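Local coordinates for protein 2'-5' RNA Ligase (PDB 1IUH) that belongs to the LigT-like family of the 2H phosphoesterase clan, a bacterial 2'-5' RNA ligase by name, at residues Val154-Val160 with Val173-Leu179; Val24-Trp30 with Pro139-Val143; Leu43-Arg48 with Ile120-Asp124; Leu9-Val13 with Gly149-Pro153. One frame throughout, in Å; residues are numbered along the deposited sequence.

Contact 1: residues Val154-Val160 with Val173-Leu179; sequences VEGFALV and VLEKFSL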
loop_
_atom_site.group_PDB
_atom_site.type_symbol
_atom_site.label_atom_id
_atom_site.label_comp_id
_atom_site.label_asym_id
_atom_site.label_seq_id
_atom_site.Cartn_x
_atom_site.Cartn_y
_atom_site.Cartn_z
ATOM N N VAL A 154 8.496 10.794 3.203
ATOM C CA VAL A 154 7.135 10.291 3.574
ATOM C C VAL A 154 6.681 11.108 4.771
ATOM O O VAL A 154 7.295 11.020 5.828
ATOM C CB VAL A 154 7.142 8.783 3.966
ATOM C CG1 VAL A 154 5.772 8.348 4.364
ATOM C CG2 VAL A 154 7.658 7.923 2.793
ATOM N N GLU A 155 5.618 11.899 4.590
ATOM C CA GLU A 155 5.071 12.804 5.607
ATOM C C GLU A 155 3.787 12.389 6.267
ATOM O O GLU A 155 3.307 13.078 7.173
ATOM C CB GLU A 155 4.808 14.149 5.005
ATOM C CG GLU A 155 5.709 14.411 3.909
ATOM C CD GLU A 155 6.698 15.465 4.252
ATOM O OE1 GLU A 155 7.126 15.482 5.441
ATOM O OE2 GLU A 155 7.042 16.260 3.323
ATOM N N GLY A 156 3.192 11.289 5.821
ATOM C CA GLY A 156 1.952 10.869 6.459
ATOM C C GLY A 156 1.312 9.727 5.729
ATOM O O GLY A 156 1.869 9.228 4.764
ATOM N N PHE A 157 0.155 9.288 6.198
ATOM C CA PHE A 157 -0.533 8.168 5.556
ATOM C C PHE A 157 -2.034 8.313 5.763
ATOM O O PHE A 157 -2.486 9.270 6.390
ATOM C CB PHE A 157 -0.027 6.865 6.138
ATOM C CG PHE A 157 -0.282 6.744 7.593
ATOM C CD1 PHE A 157 -1.344 5.941 8.081
ATOM C CD2 PHE A 157 0.493 7.472 8.514
ATOM C CE1 PHE A 157 -1.618 5.885 9.488
ATOM C CE2 PHE A 157 0.213 7.417 9.902
ATOM C CZ PHE A 157 -0.844 6.628 10.389
ATOM N N ALA A 158 -2.820 7.371 5.265
ATOM C CA ALA A 158 -4.260 7.497 5.390
ATOM C C ALA A 158 -5.009 6.221 5.638
ATOM O O ALA A 158 -4.469 5.125 5.418
ATOM C CB ALA A 158 -4.802 8.156 4.115
ATOM N N LEU A 159 -6.256 6.390 6.089
ATOM C CA LEU A 159 -7.190 5.323 6.339
ATOM C C LEU A 159 -8.079 5.535 5.148
ATOM O O LEU A 159 -8.618 6.618 4.967
ATOM C CB LEU A 159 -8.006 5.540 7.598
ATOM C CG LEU A 159 -9.093 4.456 7.815
ATOM C CD1 LEU A 159 -8.436 3.059 7.876
ATOM C CD2 LEU A 159 -9.897 4.735 9.083
ATOM N N VAL A 160 -8.223 4.484 4.350
ATOM C CA VAL A 160 -8.957 4.491 3.097
ATOM C C VAL A 160 -9.988 3.370 2.983
ATOM O O VAL A 160 -9.754 2.233 3.408
ATOM C CB VAL A 160 -7.946 4.248 1.874
ATOM C CG1 VAL A 160 -8.643 4.513 0.508
ATOM C CG2 VAL A 160 -6.677 5.043 2.073
ATOM N N VAL A 173 -10.743 8.263 0.758
ATOM C CA VAL A 173 -9.872 8.535 1.898
ATOM C C VAL A 173 -10.707 9.009 3.089
ATOM O O VAL A 173 -11.224 10.111 3.028
ATOM C CB VAL A 173 -8.852 9.673 1.553
ATOM C CG1 VAL A 173 -8.058 10.102 2.859
ATOM C CG2 VAL A 173 -7.960 9.241 0.422
ATOM N N LEU A 174 -10.848 8.221 4.158
ATOM C CA LEU A 174 -11.634 8.656 5.287
ATOM C C LEU A 174 -10.842 9.624 6.034
ATOM O O LEU A 174 -11.380 10.504 6.606
ATOM C CB LEU A 174 -11.985 7.524 6.207
ATOM C CG LEU A 174 -12.677 6.421 5.414
ATOM C CD1 LEU A 174 -13.234 5.375 6.373
ATOM C CD2 LEU A 174 -13.800 7.040 4.557
ATOM N N GLU A 175 -9.536 9.444 6.074
ATOM C CA GLU A 175 -8.702 10.400 6.755
ATOM C C GLU A 175 -7.235 10.315 6.454
ATOM O O GLU A 175 -6.747 9.249 6.176
ATOM C CB GLU A 175 -8.890 10.369 8.270
ATOM C CG GLU A 175 -9.441 11.764 8.628
ATOM C CD GLU A 175 -8.963 12.268 9.926
ATOM O OE1 GLU A 175 -9.428 11.731 10.952
ATOM O OE2 GLU A 175 -8.131 13.186 9.936
ATOM N N LYS A 176 -6.574 11.473 6.477
ATOM C CA LYS A 176 -5.154 11.605 6.267
ATOM C C LYS A 176 -4.547 11.933 7.639
ATOM O O LYS A 176 -5.193 12.548 8.474
ATOM C CB LYS A 176 -4.879 12.731 5.284
ATOM C CG LYS A 176 -5.284 12.418 3.887
ATOM C CD LYS A 176 -5.081 13.626 3.004
ATOM C CE LYS A 176 -4.642 13.198 1.548
ATOM N NZ LYS A 176 -5.409 13.849 0.394
ATOM N N PHE A 177 -3.322 11.487 7.889
ATOM C CA PHE A 177 -2.651 11.711 9.180
ATOM C C PHE A 177 -1.239 12.244 8.903
ATOM O O PHE A 177 -0.538 11.777 8.000
ATOM C CB PHE A 177 -2.569 10.387 9.988
ATOM C CG PHE A 177 -3.898 9.648 10.140
ATOM C CD1 PHE A 177 -4.241 8.603 9.272
ATOM C CD2 PHE A 177 -4.759 9.942 11.193
ATOM C CE1 PHE A 177 -5.387 7.866 9.451
ATOM C CE2 PHE A 177 -5.918 9.211 11.397
ATOM C CZ PHE A 177 -6.238 8.169 10.530
ATOM N N SER A 178 -0.809 13.234 9.660
ATOM C CA SER A 178 0.510 13.769 9.400
ATOM C C SER A 178 1.578 13.280 10.368
ATOM O O SER A 178 1.391 13.328 11.557
ATOM C CB SER A 178 0.432 15.307 9.387
ATOM O OG SER A 178 -0.483 15.707 8.373
ATOM N N LEU A 179 2.690 12.779 9.857
ATOM C CA LEU A 179 3.701 12.334 10.762
ATOM C C LEU A 179 4.190 13.609 11.481
ATOM O O LEU A 179 4.581 14.574 10.870
ATOM C CB LEU A 179 4.810 11.596 10.004
ATOM C CG LEU A 179 4.331 10.277 9.346
ATOM C CD1 LEU A 179 5.418 9.650 8.479
ATOM C CD2 LEU A 179 3.858 9.278 10.460
#
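Two successive backbone amides grip the carbonyl oxygen of Leu159. Leu174 N lies 2.9 Å from Leu159 O and is tilted out of the carbonyl plane. Glu175 N reaches the same oxygen within that plane, and its N-H points straighter at it, 165° against 134°. Two residues facing one make a classic beta bulge, and beyond it Val160 pairs with Val173. The rest is an antiparallel hairpin of strands 150-164 and 169-178. Leu159 N bonds to Glu175 O at 2.9 Å. Phe177 N meets Phe157 O at 2.8 Å, nearly along the C=O axis, and Phe157 N returns a longer bond to Phe177 O. At the far end Leu179 N bonds to Glu155 O at 2.8 Å, from above the carbonyl plane.

Phe157, Leu159 and Phe177 project to one side of the sheet. Phe157 CG stands between the backbone N and the carbonyl carbon, chi1 61°, which brings the end of the ring back toward the partner strand. Phe177 CD1 lies over one face of that ring near the rim, 3.8 Å from Phe157 CE1. The Phe157 and Phe177 rings are offset, their centroids 5.2 Å apart, with little face-to-face stacking. Leu179 CD2 meets the ring edge at Phe157 CE2, 4.1 Å away. Helix 53-66 covers this side, and its His61 packs edge-to-face with Phe177. On the other side Ala158 CB touches Val173 CG1 at 4.0 Å. The main chain thus sets the register, while the aromatic and leucine side chains join the hairpin to the apolar interior.

Contact 2: residues Val24-Trp30 with Pro139-Val143; sequences VRPFRGW and PAPRV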
loop_
_atom_site.group_PDB
_atom_site.type_symbol
_atom_site.label_atom_id
_atom_site.label_comp_id
_atom_site.label_asym_id
_atom_site.label_seq_id
_atom_site.Cartn_x
_atom_site.Cartn_y
_atom_site.Cartn_z
ATOM N N VAL A 24 4.513 -1.904 -20.016
ATOM C CA VAL A 24 3.533 -2.937 -19.993
ATOM C C VAL A 24 2.291 -2.713 -20.854
ATOM O O VAL A 24 1.399 -3.579 -20.933
ATOM C CB VAL A 24 3.238 -3.158 -18.467
ATOM C CG1 VAL A 24 1.846 -2.838 -18.156
ATOM C CG2 VAL A 24 3.725 -4.545 -18.011
ATOM N N ARG A 25 2.242 -1.564 -21.516
ATOM C CA ARG A 25 1.122 -1.228 -22.389
ATOM C C ARG A 25 0.975 -2.158 -23.640
ATOM O O ARG A 25 -0.120 -2.340 -24.177
ATOM C CB ARG A 25 1.270 0.226 -22.841
ATOM C CG ARG A 25 0.414 0.609 -24.039
ATOM C CD ARG A 25 0.751 2.022 -24.476
ATOM N NE ARG A 25 0.448 2.945 -23.381
ATOM C CZ ARG A 25 -0.095 4.147 -23.556
ATOM N NH1 ARG A 25 -0.362 4.553 -24.801
ATOM N NH2 ARG A 25 -0.453 4.892 -22.498
ATOM N N PRO A 26 2.094 -2.684 -24.154
ATOM C CA PRO A 26 2.033 -3.570 -25.314
ATOM C C PRO A 26 1.312 -4.878 -24.904
ATOM O O PRO A 26 0.841 -5.665 -25.768
ATOM C CB PRO A 26 3.500 -3.842 -25.616
ATOM C CG PRO A 26 4.231 -2.670 -25.015
ATOM C CD PRO A 26 3.487 -2.384 -23.771
ATOM N N PHE A 27 1.207 -5.127 -23.587
ATOM C CA PHE A 27 0.579 -6.360 -23.152
ATOM C C PHE A 27 -0.780 -6.248 -22.540
ATOM O O PHE A 27 -0.910 -6.000 -21.353
ATOM C CB PHE A 27 1.498 -7.045 -22.211
ATOM C CG PHE A 27 2.861 -7.162 -22.732
ATOM C CD1 PHE A 27 3.887 -6.392 -22.208
ATOM C CD2 PHE A 27 3.119 -7.997 -23.822
ATOM C CE1 PHE A 27 5.160 -6.433 -22.761
ATOM C CE2 PHE A 27 4.374 -8.042 -24.377
ATOM C CZ PHE A 27 5.392 -7.251 -23.843
ATOM N N ARG A 28 -1.800 -6.503 -23.347
ATOM C CA ARG A 28 -3.191 -6.376 -22.892
ATOM C C ARG A 28 -3.546 -7.290 -21.700
ATOM O O ARG A 28 -4.538 -7.113 -21.026
ATOM C CB ARG A 28 -4.183 -6.545 -24.105
ATOM C CG ARG A 28 -4.212 -7.919 -24.813
ATOM C CD ARG A 28 -5.516 -8.120 -25.564
ATOM N NE ARG A 28 -5.378 -7.917 -27.018
ATOM C CZ ARG A 28 -5.617 -6.768 -27.638
ATOM N NH1 ARG A 28 -6.019 -5.693 -26.955
ATOM N NH2 ARG A 28 -5.442 -6.681 -28.937
ATOM N N GLY A 29 -2.722 -8.262 -21.420
ATOM C CA GLY A 29 -3.036 -9.065 -20.264
ATOM C C GLY A 29 -2.744 -8.318 -18.963
ATOM O O GLY A 29 -3.143 -8.797 -17.890
ATOM N N TRP A 30 -2.050 -7.172 -19.032
ATOM C CA TRP A 30 -1.709 -6.393 -17.835
ATOM C C TRP A 30 -2.650 -5.259 -17.558
ATOM O O TRP A 30 -2.931 -4.427 -18.430
ATOM C CB TRP A 30 -0.313 -5.838 -17.920
ATOM C CG TRP A 30 0.708 -6.857 -17.631
ATOM C CD1 TRP A 30 1.657 -7.328 -18.491
ATOM C CD2 TRP A 30 0.959 -7.503 -16.362
ATOM N NE1 TRP A 30 2.490 -8.206 -17.836
ATOM C CE2 TRP A 30 2.083 -8.335 -16.534
ATOM C CE3 TRP A 30 0.345 -7.446 -15.104
ATOM C CZ2 TRP A 30 2.611 -9.103 -15.502
ATOM C CZ3 TRP A 30 0.874 -8.206 -14.063
ATOM C CH2 TRP A 30 1.988 -9.022 -14.262
ATOM N N PRO A 139 -3.395 -13.678 -20.038
ATOM C CA PRO A 139 -1.965 -13.932 -20.277
ATOM C C PRO A 139 -1.103 -12.695 -20.664
ATOM O O PRO A 139 -1.416 -11.938 -21.584
ATOM C CB PRO A 139 -1.992 -15.013 -21.370
ATOM C CG PRO A 139 -3.378 -15.681 -21.198
ATOM C CD PRO A 139 -4.270 -14.520 -20.884
ATOM N N ALA A 140 -0.001 -12.509 -19.965
ATOM C CA ALA A 140 0.891 -11.421 -20.258
ATOM C C ALA A 140 2.262 -11.832 -19.770
ATOM O O ALA A 140 2.377 -12.610 -18.848
ATOM C CB ALA A 140 0.422 -10.135 -19.570
ATOM N N PRO A 141 3.328 -11.332 -20.408
ATOM C CA PRO A 141 4.666 -11.722 -19.955
ATOM C C PRO A 141 5.349 -10.804 -18.913
ATOM O O PRO A 141 4.984 -9.644 -18.755
ATOM C CB PRO A 141 5.463 -11.718 -21.251
ATOM C CG PRO A 141 4.903 -10.544 -21.949
ATOM C CD PRO A 141 3.392 -10.754 -21.768
ATOM N N ARG A 142 6.330 -11.362 -18.211
ATOM C CA ARG A 142 7.153 -10.584 -17.316
ATOM C C ARG A 142 7.876 -9.631 -18.270
ATOM O O ARG A 142 8.060 -9.926 -19.448
ATOM C CB ARG A 142 8.256 -11.433 -16.668
ATOM C CG ARG A 142 7.786 -12.708 -16.049
ATOM C CD ARG A 142 7.995 -12.778 -14.538
ATOM N NE ARG A 142 7.212 -13.909 -14.021
ATOM C CZ ARG A 142 7.189 -14.290 -12.744
ATOM N NH1 ARG A 142 7.919 -13.625 -11.845
ATOM N NH2 ARG A 142 6.437 -15.314 -12.365
ATOM N N VAL A 143 8.317 -8.514 -17.735
ATOM C CA VAL A 143 9.080 -7.504 -18.477
ATOM C C VAL A 143 10.350 -7.367 -17.630
ATOM O O VAL A 143 10.289 -7.561 -16.416
ATOM C CB VAL A 143 8.347 -6.158 -18.445
ATOM C CG1 VAL A 143 9.346 -5.020 -18.711
ATOM C CG2 VAL A 143 7.185 -6.177 -19.427
HETATM O O HOH W 1 -0.928 -9.578 -22.427
#
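Phe27 and Pro141 form the apolar centre, with the CG-CD edge of the proline set down on one face of the phenyl ring. Pro141 CG is 3.7 Å from the Phe27 ring centroid and 18° off the ring normal, a CH-pi contact. Pro141 CD comes closest to Phe27 CD2, at 3.4 Å. The opposite face of the phenyl ring is covered by Pro26 of its own loop, so the ring is held between two prolines. Phe27 CG is anti to the carbonyl carbon, chi1 -50°, which turns the ring's face to the proline; the two side chains cross at about a right angle. Val143 CG2 lies 3.9 Å from Phe27 CE1 and also touches Val24 CG2.

A second CH-pi contact lies beside the first. Ala140 CB sits over the five-membered ring of Trp30, 3.5 Å from its centroid. It also packs against Gly29 CA, which comes close because it carries no side chain.

At the polar edge, Trp30 NE1 donates to Pro141 O at 3.0 Å. The N-H is almost straight, at 170°, and the oxygen lies in the indole plane. The donor stands above the carbonyl plane of Pro141. This bond fixes the turn of the indole and satisfies its N-H.

The 24-30 loop makes two type I turns between helix 11-21 and strand 30-32. The 139-143 loop leads from strand 130-136 toward strand 150-164. Trp30 reaches inward to Trp89 of strand 88-94 and to Tyr79 of strand 70-80. Arg142 NH2 bonds to the carbonyls of Pro81 and Gly84.

Contact 3: residues Leu43-Arg48 with Ile120-Asp124; sequences LFLGER and IPGWD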
loop_
_atom_site.group_PDB
_atom_site.type_symbol
_atom_site.label_atom_id
_atom_site.label_comp_id
_atom_site.label_asym_id
_atom_site.label_seq_id
_atom_site.Cartn_x
_atom_site.Cartn_y
_atom_site.Cartn_z
ATOM N N LEU A 43 -1.157 -1.783 6.050
ATOM C CA LEU A 43 -1.935 -2.812 6.720
ATOM C C LEU A 43 -3.333 -2.885 6.126
ATOM O O LEU A 43 -4.034 -1.896 6.176
ATOM C CB LEU A 43 -2.054 -2.491 8.199
ATOM C CG LEU A 43 -2.931 -3.480 8.975
ATOM C CD1 LEU A 43 -2.258 -4.811 8.895
ATOM C CD2 LEU A 43 -3.102 -3.039 10.500
ATOM N N PHE A 44 -3.705 -4.026 5.533
ATOM C CA PHE A 44 -5.046 -4.232 4.959
ATOM C C PHE A 44 -5.970 -4.780 6.083
ATOM O O PHE A 44 -5.575 -5.654 6.852
ATOM C CB PHE A 44 -4.914 -5.191 3.784
ATOM C CG PHE A 44 -6.187 -5.630 3.209
ATOM C CD1 PHE A 44 -6.980 -4.748 2.498
ATOM C CD2 PHE A 44 -6.607 -6.955 3.358
ATOM C CE1 PHE A 44 -8.185 -5.169 1.935
ATOM C CE2 PHE A 44 -7.813 -7.393 2.791
ATOM C CZ PHE A 44 -8.606 -6.487 2.075
ATOM N N LEU A 45 -7.172 -4.232 6.220
ATOM C CA LEU A 45 -8.080 -4.666 7.277
ATOM C C LEU A 45 -9.256 -5.570 6.839
ATOM O O LEU A 45 -9.875 -6.230 7.656
ATOM C CB LEU A 45 -8.615 -3.437 8.053
ATOM C CG LEU A 45 -7.626 -2.523 8.808
ATOM C CD1 LEU A 45 -8.477 -1.459 9.527
ATOM C CD2 LEU A 45 -6.727 -3.252 9.822
ATOM N N GLY A 46 -9.526 -5.637 5.539
ATOM C CA GLY A 46 -10.617 -6.464 5.062
ATOM C C GLY A 46 -11.931 -5.767 5.338
ATOM O O GLY A 46 -11.967 -4.546 5.378
ATOM N N GLU A 47 -12.999 -6.539 5.537
ATOM C CA GLU A 47 -14.346 -6.023 5.840
ATOM C C GLU A 47 -14.461 -5.766 7.319
ATOM O O GLU A 47 -14.319 -6.676 8.140
ATOM C CB GLU A 47 -15.405 -7.040 5.481
ATOM C CG GLU A 47 -16.081 -6.755 4.192
ATOM C CD GLU A 47 -16.687 -5.355 4.135
ATOM O OE1 GLU A 47 -17.335 -4.905 5.138
ATOM O OE2 GLU A 47 -16.510 -4.737 3.048
ATOM N N ARG A 48 -14.704 -4.514 7.656
ATOM C CA ARG A 48 -14.819 -4.104 9.055
ATOM C C ARG A 48 -16.148 -3.418 9.326
ATOM O O ARG A 48 -16.676 -2.725 8.442
ATOM C CB ARG A 48 -13.658 -3.196 9.385
ATOM C CG ARG A 48 -12.338 -3.967 9.306
ATOM C CD ARG A 48 -12.146 -4.669 10.628
ATOM N NE ARG A 48 -12.260 -6.098 10.516
ATOM C CZ ARG A 48 -12.644 -6.926 11.491
ATOM N NH1 ARG A 48 -12.983 -6.489 12.691
ATOM N NH2 ARG A 48 -12.655 -8.229 11.234
ATOM N N ILE A 120 -8.477 -11.536 9.830
ATOM C CA ILE A 120 -8.349 -10.484 8.842
ATOM C C ILE A 120 -7.575 -11.136 7.662
ATOM O O ILE A 120 -6.589 -11.845 7.868
ATOM C CB ILE A 120 -7.568 -9.270 9.419
ATOM C CG1 ILE A 120 -8.368 -8.612 10.559
ATOM C CG2 ILE A 120 -7.208 -8.331 8.316
ATOM C CD1 ILE A 120 -7.641 -7.450 11.232
ATOM N N PRO A 121 -8.030 -10.898 6.424
ATOM C CA PRO A 121 -7.363 -11.495 5.276
ATOM C C PRO A 121 -5.949 -11.086 5.169
ATOM O O PRO A 121 -5.626 -9.897 5.296
ATOM C CB PRO A 121 -8.198 -11.034 4.079
ATOM C CG PRO A 121 -9.592 -10.996 4.701
ATOM C CD PRO A 121 -9.326 -10.311 6.041
ATOM N N GLY A 122 -5.105 -12.102 4.983
ATOM C CA GLY A 122 -3.693 -11.888 4.824
ATOM C C GLY A 122 -2.989 -11.310 6.011
ATOM O O GLY A 122 -1.951 -10.707 5.853
ATOM N N TRP A 123 -3.530 -11.513 7.195
ATOM C CA TRP A 123 -2.955 -10.971 8.412
ATOM C C TRP A 123 -1.600 -11.538 8.809
ATOM O O TRP A 123 -0.821 -10.905 9.483
ATOM C CB TRP A 123 -3.960 -11.206 9.559
ATOM C CG TRP A 123 -3.445 -10.804 10.956
ATOM C CD1 TRP A 123 -2.829 -11.607 11.867
ATOM C CD2 TRP A 123 -3.483 -9.490 11.546
ATOM N NE1 TRP A 123 -2.474 -10.881 12.981
ATOM C CE2 TRP A 123 -2.872 -9.581 12.805
ATOM C CE3 TRP A 123 -3.986 -8.256 11.127
ATOM C CZ2 TRP A 123 -2.757 -8.499 13.644
ATOM C CZ3 TRP A 123 -3.874 -7.181 11.959
ATOM C CH2 TRP A 123 -3.270 -7.310 13.204
ATOM N N ASP A 124 -1.364 -12.756 8.361
ATOM C CA ASP A 124 -0.216 -13.568 8.670
ATOM C C ASP A 124 0.959 -13.320 7.729
ATOM O O ASP A 124 2.077 -13.722 8.021
ATOM C CB ASP A 124 -0.729 -15.029 8.614
ATOM C CG ASP A 124 -2.317 -15.107 8.844
ATOM O OD1 ASP A 124 -2.754 -15.269 10.023
ATOM O OD2 ASP A 124 -3.124 -14.953 7.863
HETATM O O HOH W 2 -3.936 -7.969 6.456
#
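Near the end of strand 39-47, the backbone carbonyls of Phe44 and Leu45 face Ile120, which opens a type II turn running to Trp123. No hydrogen bond joins the two segments directly. Ile120 does most of the touching through its CG2 methyl. That branch is anti to the backbone N, with CG1 at -65°, and it rests against two successive carbonyls. Ile120 CG2 is 3.5 Å from Phe44 O and as far from Leu45 O. Pro121 packs next to it. Its carbonyl oxygen meets the edge of the Phe44 ring, in plane, with Pro121 O 3.7 Å from Phe44 CD2. Pro121 CB lies 3.9 Å from Phe44 CE2.

The strand is irregular here. Leu45 and Gly46 both face Leu3 of strand 2-8, a classic beta bulge. Gly46 has a positive phi and no side chain, and Pro121 CD comes near its CA. Gly46 N lies over the centre of the Phe44 ring.

A water links the two segments. It donates to Phe44 O at 2.9 Å and to Pro121 O at 2.8 Å. Further along, Trp123 CZ3 approaches Leu43 CD1 obliquely at 4.2 Å. Helix 96-113 lies behind this pair, with Leu105 and Val109 on Leu43 and Glu110 on Trp123. At the other end Arg48 folds back so that NH2 comes loosely up to Ile120 CG1, while NH1 forms a salt bridge with Glu52.

Contact 4: residues Leu9-Val13 with Gly149-Pro153; sequences LPEEV and GLEWP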
loop_
_atom_site.group_PDB
_atom_site.type_symbol
_atom_site.label_atom_id
_atom_site.label_comp_id
_atom_site.label_asym_id
_atom_site.label_seq_id
_atom_site.Cartn_x
_atom_site.Cartn_y
_atom_site.Cartn_z
ATOM N N LEU A 9 1.463 8.803 -2.705
ATOM C CA LEU A 9 2.733 9.252 -3.191
ATOM C C LEU A 9 2.772 10.605 -3.842
ATOM O O LEU A 9 1.760 11.090 -4.371
ATOM C CB LEU A 9 3.241 8.157 -4.143
ATOM C CG LEU A 9 2.990 6.792 -3.486
ATOM C CD1 LEU A 9 2.876 5.694 -4.540
ATOM C CD2 LEU A 9 4.070 6.459 -2.501
ATOM N N PRO A 10 3.955 11.250 -3.811
ATOM C CA PRO A 10 4.062 12.572 -4.424
ATOM C C PRO A 10 4.299 12.501 -5.942
ATOM O O PRO A 10 4.661 11.466 -6.516
ATOM C CB PRO A 10 5.212 13.205 -3.659
ATOM C CG PRO A 10 6.198 12.028 -3.496
ATOM C CD PRO A 10 5.244 10.836 -3.202
ATOM N N GLU A 11 4.076 13.625 -6.578
ATOM C CA GLU A 11 4.256 13.746 -7.999
ATOM C C GLU A 11 5.498 13.034 -8.643
ATOM O O GLU A 11 5.365 12.206 -9.561
ATOM C CB GLU A 11 4.197 15.256 -8.308
ATOM C CG GLU A 11 4.563 15.662 -9.709
ATOM C CD GLU A 11 3.609 16.722 -10.246
ATOM O OE1 GLU A 11 3.270 17.671 -9.483
ATOM O OE2 GLU A 11 3.189 16.608 -11.434
ATOM N N GLU A 12 6.705 13.315 -8.187
ATOM C CA GLU A 12 7.842 12.690 -8.853
ATOM C C GLU A 12 7.874 11.187 -8.745
ATOM O O GLU A 12 8.475 10.517 -9.601
ATOM C CB GLU A 12 9.143 13.245 -8.316
ATOM C CG GLU A 12 8.890 14.374 -7.384
ATOM C CD GLU A 12 8.523 13.955 -5.962
ATOM O OE1 GLU A 12 9.348 13.343 -5.255
ATOM O OE2 GLU A 12 7.402 14.291 -5.562
ATOM N N VAL A 13 7.261 10.665 -7.675
ATOM C CA VAL A 13 7.195 9.244 -7.457
ATOM C C VAL A 13 6.134 8.622 -8.375
ATOM O O VAL A 13 6.381 7.592 -9.049
ATOM C CB VAL A 13 6.926 8.975 -5.982
ATOM C CG1 VAL A 13 6.818 7.445 -5.702
ATOM C CG2 VAL A 13 8.044 9.631 -5.159
ATOM N N GLY A 149 16.007 3.969 -7.943
ATOM C CA GLY A 149 16.919 4.812 -7.181
ATOM C C GLY A 149 16.318 6.193 -7.048
ATOM O O GLY A 149 16.823 7.166 -7.603
ATOM N N LEU A 150 15.206 6.301 -6.344
ATOM C CA LEU A 150 14.564 7.594 -6.179
ATOM C C LEU A 150 14.144 7.750 -4.706
ATOM O O LEU A 150 13.349 6.963 -4.220
ATOM C CB LEU A 150 13.349 7.697 -7.099
ATOM C CG LEU A 150 12.338 8.793 -6.720
ATOM C CD1 LEU A 150 13.043 10.157 -6.703
ATOM C CD2 LEU A 150 11.137 8.804 -7.660
ATOM N N GLU A 151 14.655 8.779 -4.025
ATOM C CA GLU A 151 14.346 9.016 -2.612
ATOM C C GLU A 151 13.247 10.053 -2.513
ATOM O O GLU A 151 13.152 10.944 -3.318
ATOM C CB GLU A 151 15.599 9.502 -1.832
ATOM C CG GLU A 151 15.479 9.382 -0.303
ATOM C CD GLU A 151 16.656 10.015 0.534
ATOM O OE1 GLU A 151 17.812 9.541 0.505
ATOM O OE2 GLU A 151 16.409 11.010 1.244
ATOM N N TRP A 152 12.377 9.915 -1.547
ATOM C CA TRP A 152 11.359 10.922 -1.379
ATOM C C TRP A 152 11.004 10.967 0.103
ATOM O O TRP A 152 11.271 10.015 0.844
ATOM C CB TRP A 152 10.150 10.608 -2.257
ATOM C CG TRP A 152 9.099 9.787 -1.627
ATOM C CD1 TRP A 152 7.955 10.248 -1.042
ATOM C CD2 TRP A 152 8.961 8.362 -1.702
ATOM N NE1 TRP A 152 7.113 9.216 -0.782
ATOM C CE2 TRP A 152 7.689 8.046 -1.170
ATOM C CE3 TRP A 152 9.784 7.325 -2.174
ATOM C CZ2 TRP A 152 7.203 6.735 -1.097
ATOM C CZ3 TRP A 152 9.321 6.025 -2.109
ATOM C CH2 TRP A 152 8.039 5.729 -1.576
ATOM N N PRO A 153 10.417 12.073 0.559
ATOM C CA PRO A 153 9.993 12.308 1.957
ATOM C C PRO A 153 8.626 11.745 2.284
ATOM O O PRO A 153 7.658 12.205 1.711
ATOM C CB PRO A 153 9.950 13.867 2.058
ATOM C CG PRO A 153 10.896 14.327 0.945
ATOM C CD PRO A 153 10.491 13.351 -0.177
HETATM O O HOH W 3 11.738 12.879 -4.095
#
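The Trp152 indole meets three residues, and Val13 lies over one of its faces. Val13 CG2 is 3.9 Å from the centroid of the five-membered ring and 23° off its normal, a CH-pi contact. Pro10 and Leu9 come at the indole obliquely. Pro10 CG touches Trp152 CD1 at 3.5 Å, while Pro10 CD is equally near Trp152 NE1. Leu9 CD2 reaches the six-membered ring at Trp152 CZ2, 3.4 Å away. Its CG is anti to the carbonyl carbon, chi1 -44°, which carries the branch to the indole although its first bond does not point there.

Pro10 is the N-cap of helix 11-21, and the first turn of this helix packs on strand 150-164 of the antiparallel sheet. The strand opens irregularly. Gly149 and Leu150 both face Leu74 of strand 70-80, a G1 beta bulge, and Gly149 has the positive phi that goes with it. Leu74 also touches Val13 and Trp152.

Leu150 CD2 fits against the helix, 3.7 Å from Glu12 O and 4.1 Å from Val13 CG2. Glu12 marks the polar rim. Its chain bends at chi2 and brings OE1 near Trp152 CB, with the carboxylate steeply inclined to the indole plane. A water donates to Glu12 OE1 at 2.7 Å and also to Glu151 O. The CB of Glu151 points away from the helix, and its carboxylate makes only long, weak ion pairs with Arg71 and Arg73.

How the contacts relate
Contact 1 is held by direct backbone hydrogen bonds, as suits two neighbouring strands of a sheet. The others rest mainly on side-chain packing, helped by waters that link the segments, less surely in contact 2. Contact 4 adjoins contact 1 in sequence and uses the same strand, 150-164, but packs a helix start on it. Contact 3 reaches the same sheet through strand 39-47. Contacts 1 and 3 lie nearest the middle, their centres about 12 and 13 Å from the chain centre, with half their touching residues buried. Contact 2 is the outermost, its centre about 22 Å from the centre of the chain. It joins two loops, and three of its eight touching residues are buried.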